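Local coordinates for DUF917 domain-containing protein (Chromobacterium violaceum, PDB 2O3I) that is of unknown function but carries the paired N- and C-terminal domains of the S-Me-THD-like (DUF917) family, at residues Tyr44-Val49 against Val120-Gly125; Met28-His33 against Ala73-Gln78; Lys260-Pro265 against Val355-Ala360. The protein carries 2 engineered substitutions. All coordinates share one frame; numbering follows the deposited sequence.

Overall arrangement
Following the chain from the N terminus, helix 28-35 supplies the first half of contact 2, and the loop 44-49 the first half of contact 1. The chain then runs through strand 61-69 and returns at 73-78 to close contact 2; helix 111-124 closes contact 1 at 120-125. The two loops therefore cross, and their nearest atoms come within about 5 Å without touching. Both lie in the N-terminal S-Me-THD-like domain and hold loops and helices around the mixed sheet. Contact 3 follows in series, in the C-terminal domain: Lys-260 to Pro-265 pairs with Val-355 to Ala-360 in the antiparallel sheet, its centre about 37 Å from that of contact 1.

Contact 1 of 3, residues Tyr44-Val49 against Val120-Gly125; sequences YPTDKV and VAAKLG
The last turn of helix 111-124 packs against the loop that leads into strand 49-52 of the mixed sheet, and Ala-122 is the residue the loop wraps around. Its CB points at the loop and is met by three side chains: a methyl of Val-49, the methyl of Thr-46 and the ring of Tyr-44. CG2 of Val-49 lies 4.0 Å from CB of Ala-122, and CG2 of Thr-46 sits 4.1 Å from the same CB. Thr-46 turns OG1 anti to its backbone N (chi1 -175°), which leaves CG2 between the N and the carbonyl carbon, and this methyl comes to 3.4 Å from Ala-122 O. Pro-45 adds to the cover over the helix end, with its CG 3.7 Å from Ala-122 O and CD close by. No hydrogen bond joins the two segments, so the fit rests on van der Waals contact.

Phe-38 packs edge-to-face on the Tyr-44 ring and also touches Val-49 and Ala-122, so the same hydrophobic patch continues beyond the two segments. The Lys-123 chain has its ammonium directed to the Tyr-43 carbonyl, with a cation-pi contact to that tyrosine's ring. The chain leaves the helix at Gly-125, which takes a positive phi of 76°. Tyr-44 comes in from the Lys-123 side. Its CD2 is 4.3 Å from Ala-122 CB, while Lys-123 N lies at the ring edge, near its plane, 4.4 Å from CD2 of Tyr-44.

Contact 2 of 3, residues Met28-His33 against Ala73-Gln78; sequences MISARH and AINQVQ
His-33 sets CG beside its own backbone N, anti to the carbonyl carbon (chi1 -80°), and Asn-75 does the same with its CG (chi1 -80°); the two residues then make separate contacts between helix 28-35 and the 73-78 segment. There helix 71-74 passes into a type I beta turn, Ile-74 to Val-77, and the turn packs against helix 28-35. ND1 of His-33 donates to the backbone oxygen Asn-75 O at 2.8 Å, but the bond is weak, with an angle of only 120° at the hydrogen; the carbonyl oxygen lies at the ring edge, near its plane. A second backbone oxygen of the turn, Val-77 O, lies 3.6 Å from His-33 CB. Within the helix, Ile-29 O lies over one face of the imidazole, 3.2 Å above the ring plane and nearer its rim than its centre.

One helical turn before His-33, at Ile-29 and Ser-30, OD1 of Asn-75 rests against CB of Ser-30 (3.4 Å) and CB of Ile-29 (3.7 Å). The hydrogen bond of OD1 is made with Thr-27 OG1, just before the segment, and that hydroxyl also takes the N-H of Ser-30, which ties Asn-75 to the first turn of the helix. Leu-112 of helix 111-124 touches both Ser-30 and Ile-74, which also meet each other: CG2 of Ile-74 is 4.1 Å from CB of Ser-30.

Contact 3 of 3, residues Lys260-Pro265 against Val355-Ala360; sequences KLLFGP and VIALPA
Lys-260 and Ala-357 form an antiparallel hydrogen-bonded pair where strands 260-262 and 352-358 of the C-terminal antiparallel sheet run side by side, and a classic beta bulge follows. Each of the two donates to the other: Lys-260 N to Ala-357 O at 2.8 Å, and Ala-357 N to Lys-260 O at 2.9 Å with an angle of 175° at the hydrogen. Both donors lie in the carbonyl planes of their acceptors. Lys-260 O takes a further contact from the CA-H of Ile-356.

At the bulge, Leu-262 and Phe-263 both face Val-355, and Val-355 O serves both backbone N-H groups. Leu-262 N donates at 2.9 Å, approaching Val-355 O almost head-on (C=O...N 161°), while the bond from Phe-263 N is weak at 3.4 Å. Val-355 N donates in return to Phe-263 O at 3.1 Å, from a position somewhat out of that carbonyl's plane. While Val-355 and Ala-357 bond to residues 260-263, Ile-356 and Leu-358 bond to strand 319-324, at Ser-321 and Ala-319.

At the bulge the Leu-262 side chain points toward the neighbouring strand. Chi1 of -59° sets its CG anti to the carbonyl carbon, 3.6 Å from Ala-357 CB; CD1 and CD2 touch the same CB. Ala-314 of strand 314-315 packs on both residues, and CD1 of Leu-262 reaches CG1 of Val-355 at 3.9 Å.

Contact 1 of 3, residues Tyr44-Val49 against Val120-Gly125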
loop_
_atom_site.group_PDB
_atom_site.type_symbol
_atom_site.label_atom_id
_atom_site.label_comp_id
_atom_site.label_asym_id
_atom_site.label_seq_id
_atom_site.Cartn_x
_atom_site.Cartn_y
_atom_site.Cartn_z
ATOM N N TYR A 44 13.792 -13.754 25.195
ATOM C CA TYR A 44 13.573 -15.141 24.774
ATOM C C TYR A 44 13.353 -16.055 25.977
ATOM O O TYR A 44 14.291 -16.375 26.706
ATOM C CB TYR A 44 14.763 -15.657 23.959
ATOM C CG TYR A 44 14.976 -14.940 22.645
ATOM C CD1 TYR A 44 16.025 -14.029 22.488
ATOM C CD2 TYR A 44 14.125 -15.167 21.556
ATOM C CE1 TYR A 44 16.227 -13.361 21.277
ATOM C CE2 TYR A 44 14.316 -14.504 20.342
ATOM C CZ TYR A 44 15.371 -13.601 20.214
ATOM O OH TYR A 44 15.551 -12.918 19.040
ATOM N N PRO A 45 12.106 -16.500 26.195
ATOM C CA PRO A 45 11.830 -17.377 27.337
ATOM C C PRO A 45 12.484 -18.753 27.224
ATOM O O PRO A 45 12.493 -19.523 28.179
ATOM C CB PRO A 45 10.303 -17.442 27.358
ATOM C CG PRO A 45 9.962 -17.365 25.896
ATOM C CD PRO A 45 10.892 -16.285 25.387
ATOM N N THR A 46 13.039 -19.064 26.059
ATOM C CA THR A 46 13.689 -20.351 25.889
ATOM C C THR A 46 14.929 -20.273 25.002
ATOM O O THR A 46 15.046 -19.410 24.130
ATOM C CB THR A 46 12.695 -21.419 25.359
ATOM O OG1 THR A 46 13.346 -22.689 25.324
ATOM C CG2 THR A 46 12.198 -21.071 23.972
ATOM N N ASP A 47 15.844 -21.200 25.260
ATOM C CA ASP A 47 17.136 -21.310 24.593
ATOM C C ASP A 47 17.114 -22.351 23.474
ATOM O O ASP A 47 18.026 -22.421 22.652
ATOM C CB ASP A 47 18.167 -21.722 25.654
ATOM C CG ASP A 47 19.536 -21.166 25.389
ATOM O OD1 ASP A 47 19.627 -19.970 25.033
ATOM O OD2 ASP A 47 20.527 -21.914 25.557
ATOM N N LYS A 48 16.064 -23.162 23.458
ATOM C CA LYS A 48 15.918 -24.233 22.482
ATOM C C LYS A 48 14.805 -23.968 21.479
ATOM O O LYS A 48 13.736 -23.471 21.832
ATOM C CB LYS A 48 15.652 -25.552 23.213
ATOM C CG LYS A 48 16.782 -25.975 24.154
ATOM C CD LYS A 48 16.388 -27.173 25.019
ATOM C CE LYS A 48 17.607 -27.813 25.681
ATOM N NZ LYS A 48 18.445 -26.819 26.414
ATOM N N VAL A 49 15.069 -24.312 20.224
ATOM C CA VAL A 49 14.104 -24.121 19.154
ATOM C C VAL A 49 13.639 -25.471 18.624
ATOM O O VAL A 49 14.418 -26.239 18.060
ATOM C CB VAL A 49 14.716 -23.301 17.994
ATOM C CG1 VAL A 49 13.727 -23.192 16.854
ATOM C CG2 VAL A 49 15.107 -21.911 18.485
ATOM N N VAL A 120 11.478 -16.341 16.120
ATOM C CA VAL A 120 10.068 -16.073 16.353
ATOM C C VAL A 120 9.403 -17.235 17.102
ATOM O O VAL A 120 8.625 -17.017 18.037
ATOM C CB VAL A 120 9.324 -15.812 15.027
ATOM C CG1 VAL A 120 7.822 -15.747 15.276
ATOM C CG2 VAL A 120 9.809 -14.501 14.407
ATOM N N ALA A 121 9.717 -18.462 16.696
ATOM C CA ALA A 121 9.160 -19.651 17.339
ATOM C C ALA A 121 9.583 -19.709 18.815
ATOM O O ALA A 121 8.769 -19.983 19.696
ATOM C CB ALA A 121 9.629 -20.909 16.607
ATOM N N ALA A 122 10.859 -19.449 19.073
ATOM C CA ALA A 122 11.388 -19.459 20.436
ATOM C C ALA A 122 10.679 -18.413 21.281
ATOM O O ALA A 122 10.383 -18.639 22.451
ATOM C CB ALA A 122 12.884 -19.172 20.416
ATOM N N LYS A 123 10.411 -17.264 20.672
ATOM C CA LYS A 123 9.750 -16.159 21.342
ATOM C C LYS A 123 8.268 -16.405 21.632
ATOM O O LYS A 123 7.754 -15.993 22.673
ATOM C CB LYS A 123 9.902 -14.897 20.488
ATOM C CG LYS A 123 9.163 -13.669 21.008
ATOM C CD LYS A 123 9.734 -13.170 22.330
ATOM C CE LYS A 123 9.083 -11.857 22.766
ATOM N NZ LYS A 123 9.608 -11.435 24.084
ATOM N N LEU A 124 7.578 -17.079 20.720
ATOM C CA LEU A 124 6.152 -17.320 20.890
ATOM C C LEU A 124 5.779 -18.724 21.340
ATOM O O LEU A 124 4.598 -19.023 21.544
ATOM C CB LEU A 124 5.425 -16.994 19.587
ATOM C CG LEU A 124 5.641 -15.573 19.061
ATOM C CD1 LEU A 124 4.813 -15.373 17.809
ATOM C CD2 LEU A 124 5.246 -14.561 20.121
ATOM N N GLY A 125 6.776 -19.587 21.497
ATOM C CA GLY A 125 6.501 -20.947 21.918
ATOM C C GLY A 125 5.928 -21.802 20.798
ATOM O O GLY A 125 5.080 -22.667 21.032
#

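Contact 2 of 3, residues Met28-His33 against Ala73-Gln78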
loop_
_atom_site.group_PDB
_atom_site.type_symbol
_atom_site.label_atom_id
_atom_site.label_comp_id
_atom_site.label_asym_id
_atom_site.label_seq_id
_atom_site.Cartn_x
_atom_site.Cartn_y
_atom_site.Cartn_z
HETATM N N MSE A 28 24.415 -12.764 5.806
HETATM C CA MSE A 28 24.818 -13.473 7.006
HETATM C C MSE A 28 25.053 -12.409 8.070
HETATM O O MSE A 28 24.903 -12.654 9.267
HETATM C CB MSE A 28 26.104 -14.258 6.749
HETATM C CG MSE A 28 25.919 -15.461 5.846
HETATM SE SE MSE A 28 27.604 -16.206 5.257
HETATM C CE MSE A 28 28.115 -17.171 6.847
ATOM N N ILE A 29 25.410 -11.215 7.613
ATOM C CA ILE A 29 25.666 -10.099 8.507
ATOM C C ILE A 29 24.457 -9.824 9.393
ATOM O O ILE A 29 24.569 -9.784 10.617
ATOM C CB ILE A 29 26.007 -8.842 7.703
ATOM C CG1 ILE A 29 27.171 -9.155 6.749
ATOM C CG2 ILE A 29 26.339 -7.695 8.655
ATOM C CD1 ILE A 29 27.529 -8.041 5.773
ATOM N N SER A 30 23.294 -9.645 8.772
ATOM C CA SER A 30 22.080 -9.378 9.529
ATOM C C SER A 30 21.623 -10.635 10.266
ATOM O O SER A 30 20.993 -10.547 11.309
ATOM C CB SER A 30 20.963 -8.864 8.608
ATOM O OG SER A 30 20.434 -9.891 7.789
ATOM N N ALA A 31 21.938 -11.806 9.721
ATOM C CA ALA A 31 21.555 -13.055 10.369
ATOM C C ALA A 31 22.362 -13.220 11.655
ATOM O O ALA A 31 21.830 -13.657 12.675
ATOM C CB ALA A 31 21.800 -14.238 9.441
ATOM N N ARG A 32 23.643 -12.862 11.599
ATOM C CA ARG A 32 24.532 -12.959 12.755
ATOM C C ARG A 32 24.166 -11.923 13.806
ATOM O O ARG A 32 24.254 -12.185 15.004
ATOM C CB ARG A 32 25.999 -12.796 12.322
ATOM C CG ARG A 32 26.612 -14.084 11.748
ATOM C CD ARG A 32 27.962 -13.862 11.071
ATOM N NE ARG A 32 28.531 -15.112 10.564
ATOM C CZ ARG A 32 29.509 -15.186 9.659
ATOM N NH1 ARG A 32 30.036 -14.079 9.157
ATOM N NH2 ARG A 32 29.950 -16.367 9.242
ATOM N N HIS A 33 23.751 -10.749 13.355
ATOM C CA HIS A 33 23.348 -9.691 14.266
ATOM C C HIS A 33 22.189 -10.156 15.135
ATOM O O HIS A 33 22.137 -9.860 16.332
ATOM C CB HIS A 33 22.920 -8.454 13.479
ATOM C CG HIS A 33 24.062 -7.622 12.990
ATOM N ND1 HIS A 33 23.919 -6.671 12.002
ATOM C CD2 HIS A 33 25.365 -7.590 13.360
ATOM C CE1 HIS A 33 25.087 -6.092 11.782
ATOM N NE2 HIS A 33 25.980 -6.631 12.592
ATOM N N ALA A 73 18.592 -1.379 6.132
ATOM C CA ALA A 73 17.844 -1.211 7.370
ATOM C C ALA A 73 17.851 -2.491 8.197
ATOM O O ALA A 73 17.979 -2.453 9.420
ATOM C CB ALA A 73 16.408 -0.795 7.057
ATOM N N ILE A 74 17.726 -3.628 7.524
ATOM C CA ILE A 74 17.709 -4.912 8.211
ATOM C C ILE A 74 19.054 -5.250 8.868
ATOM O O ILE A 74 19.092 -5.935 9.892
ATOM C CB ILE A 74 17.264 -6.034 7.238
ATOM C CG1 ILE A 74 15.870 -5.697 6.690
ATOM C CG2 ILE A 74 17.218 -7.376 7.956
ATOM C CD1 ILE A 74 15.360 -6.632 5.613
ATOM N N ASN A 75 20.152 -4.753 8.301
ATOM C CA ASN A 75 21.479 -5.008 8.865
ATOM C C ASN A 75 21.674 -4.305 10.207
ATOM O O ASN A 75 22.695 -4.488 10.860
ATOM C CB ASN A 75 22.590 -4.541 7.912
ATOM C CG ASN A 75 22.873 -5.536 6.797
ATOM O OD1 ASN A 75 23.088 -6.723 7.045
ATOM N ND2 ASN A 75 22.890 -5.050 5.562
ATOM N N GLN A 76 20.696 -3.505 10.618
ATOM C CA GLN A 76 20.795 -2.766 11.872
ATOM C C GLN A 76 19.985 -3.387 13.003
ATOM O O GLN A 76 20.154 -3.034 14.171
ATOM C CB GLN A 76 20.334 -1.324 11.655
ATOM C CG GLN A 76 21.119 -0.569 10.590
ATOM C CD GLN A 76 20.564 0.824 10.345
ATOM O OE1 GLN A 76 20.402 1.612 11.282
ATOM N NE2 GLN A 76 20.272 1.138 9.080
ATOM N N VAL A 77 19.108 -4.317 12.651
ATOM C CA VAL A 77 18.258 -4.978 13.627
ATOM C C VAL A 77 19.042 -5.881 14.576
ATOM O O VAL A 77 19.997 -6.540 14.172
ATOM C CB VAL A 77 17.177 -5.805 12.915
ATOM C CG1 VAL A 77 16.276 -6.466 13.929
ATOM C CG2 VAL A 77 16.366 -4.903 12.001
ATOM N N GLN A 78 18.629 -5.886 15.842
ATOM C CA GLN A 78 19.249 -6.697 16.886
ATOM C C GLN A 78 18.271 -7.776 17.351
ATOM O O GLN A 78 18.666 -8.902 17.644
ATOM C CB GLN A 78 19.637 -5.829 18.083
ATOM C CG GLN A 78 20.809 -4.893 17.859
ATOM C CD GLN A 78 22.103 -5.636 17.599
ATOM O OE1 GLN A 78 22.394 -6.024 16.466
ATOM N NE2 GLN A 78 22.884 -5.853 18.656
#

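Contact 3 of 3, residues Lys260-Pro265 against Val355-Ala360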
loop_
_atom_site.group_PDB
_atom_site.type_symbol
_atom_site.label_atom_id
_atom_site.label_comp_id
_atom_site.label_asym_id
_atom_site.label_seq_id
_atom_site.Cartn_x
_atom_site.Cartn_y
_atom_site.Cartn_z
ATOM N N LYS A 260 26.955 -28.779 -10.111
ATOM C CA LYS A 260 27.840 -28.686 -11.261
ATOM C C LYS A 260 28.773 -27.484 -11.154
ATOM O O LYS A 260 28.346 -26.390 -10.779
ATOM C CB LYS A 260 27.024 -28.592 -12.553
ATOM C CG LYS A 260 27.884 -28.593 -13.804
ATOM C CD LYS A 260 27.058 -28.447 -15.075
ATOM C CE LYS A 260 27.964 -28.369 -16.300
ATOM N NZ LYS A 260 27.198 -28.112 -17.550
ATOM N N LEU A 261 30.047 -27.696 -11.468
ATOM C CA LEU A 261 31.026 -26.615 -11.430
ATOM C C LEU A 261 30.825 -25.822 -12.721
ATOM O O LEU A 261 31.146 -26.301 -13.808
ATOM C CB LEU A 261 32.452 -27.173 -11.398
ATOM C CG LEU A 261 33.578 -26.381 -10.717
ATOM C CD1 LEU A 261 34.901 -27.005 -11.111
ATOM C CD2 LEU A 261 33.560 -24.923 -11.111
ATOM N N LEU A 262 30.282 -24.617 -12.605
ATOM C CA LEU A 262 30.048 -23.791 -13.778
ATOM C C LEU A 262 31.281 -23.020 -14.216
ATOM O O LEU A 262 31.519 -22.855 -15.411
ATOM C CB LEU A 262 28.935 -22.783 -13.511
ATOM C CG LEU A 262 27.553 -23.288 -13.131
ATOM C CD1 LEU A 262 26.647 -22.081 -12.948
ATOM C CD2 LEU A 262 27.011 -24.214 -14.206
ATOM N N PHE A 263 32.071 -22.548 -13.259
ATOM C CA PHE A 263 33.236 -21.751 -13.611
ATOM C C PHE A 263 34.256 -21.629 -12.479
ATOM O O PHE A 263 33.903 -21.677 -11.298
ATOM C CB PHE A 263 32.733 -20.364 -14.039
ATOM C CG PHE A 263 33.795 -19.448 -14.573
ATOM C CD1 PHE A 263 34.496 -18.597 -13.724
ATOM C CD2 PHE A 263 34.056 -19.395 -15.942
ATOM C CE1 PHE A 263 35.438 -17.699 -14.234
ATOM C CE2 PHE A 263 34.994 -18.505 -16.461
ATOM C CZ PHE A 263 35.687 -17.654 -15.607
ATOM N N GLY A 264 35.522 -21.481 -12.858
ATOM C CA GLY A 264 36.590 -21.326 -11.884
ATOM C C GLY A 264 37.143 -22.595 -11.260
ATOM O O GLY A 264 37.016 -23.676 -11.836
ATOM N N PRO A 265 37.762 -22.501 -10.071
ATOM C CA PRO A 265 37.975 -21.285 -9.275
ATOM C C PRO A 265 38.781 -20.201 -9.987
ATOM O O PRO A 265 39.827 -20.470 -10.571
ATOM C CB PRO A 265 38.671 -21.812 -8.015
ATOM C CG PRO A 265 39.367 -23.049 -8.494
ATOM C CD PRO A 265 38.334 -23.676 -9.390
ATOM N N VAL A 355 31.954 -20.810 -9.080
ATOM C CA VAL A 355 30.517 -20.662 -9.231
ATOM C C VAL A 355 29.954 -22.067 -9.386
ATOM O O VAL A 355 30.337 -22.809 -10.297
ATOM C CB VAL A 355 30.163 -19.826 -10.475
ATOM C CG1 VAL A 355 28.649 -19.669 -10.580
ATOM C CG2 VAL A 355 30.851 -18.459 -10.401
ATOM N N ILE A 356 29.056 -22.432 -8.476
ATOM C CA ILE A 356 28.440 -23.747 -8.489
ATOM C C ILE A 356 26.943 -23.659 -8.744
ATOM O O ILE A 356 26.258 -22.788 -8.214
ATOM C CB ILE A 356 28.683 -24.483 -7.147
ATOM C CG1 ILE A 356 30.177 -24.779 -6.993
ATOM C CG2 ILE A 356 27.881 -25.783 -7.096
ATOM C CD1 ILE A 356 30.562 -25.403 -5.657
ATOM N N ALA A 357 26.447 -24.562 -9.581
ATOM C CA ALA A 357 25.027 -24.607 -9.882
ATOM C C ALA A 357 24.449 -25.824 -9.173
ATOM O O ALA A 357 25.064 -26.887 -9.137
ATOM C CB ALA A 357 24.803 -24.712 -11.388
ATOM N N LEU A 358 23.276 -25.653 -8.587
ATOM C CA LEU A 358 22.611 -26.749 -7.911
ATOM C C LEU A 358 21.303 -27.003 -8.649
ATOM O O LEU A 358 20.530 -26.076 -8.926
ATOM C CB LEU A 358 22.329 -26.394 -6.448
ATOM C CG LEU A 358 23.513 -25.996 -5.557
ATOM C CD1 LEU A 358 22.993 -25.572 -4.177
ATOM C CD2 LEU A 358 24.501 -27.156 -5.442
ATOM N N PRO A 359 21.043 -28.261 -9.008
ATOM C CA PRO A 359 19.792 -28.535 -9.713
ATOM C C PRO A 359 18.586 -28.160 -8.855
ATOM O O PRO A 359 18.532 -28.470 -7.662
ATOM C CB PRO A 359 19.885 -30.033 -10.016
ATOM C CG PRO A 359 20.847 -30.550 -8.967
ATOM C CD PRO A 359 21.879 -29.468 -8.910
ATOM N N ALA A 360 17.631 -27.462 -9.458
ATOM C CA ALA A 360 16.447 -27.049 -8.725
ATOM C C ALA A 360 15.703 -28.267 -8.198
ATOM O O ALA A 360 15.758 -29.336 -8.799
ATOM C CB ALA A 360 15.540 -26.234 -9.625
#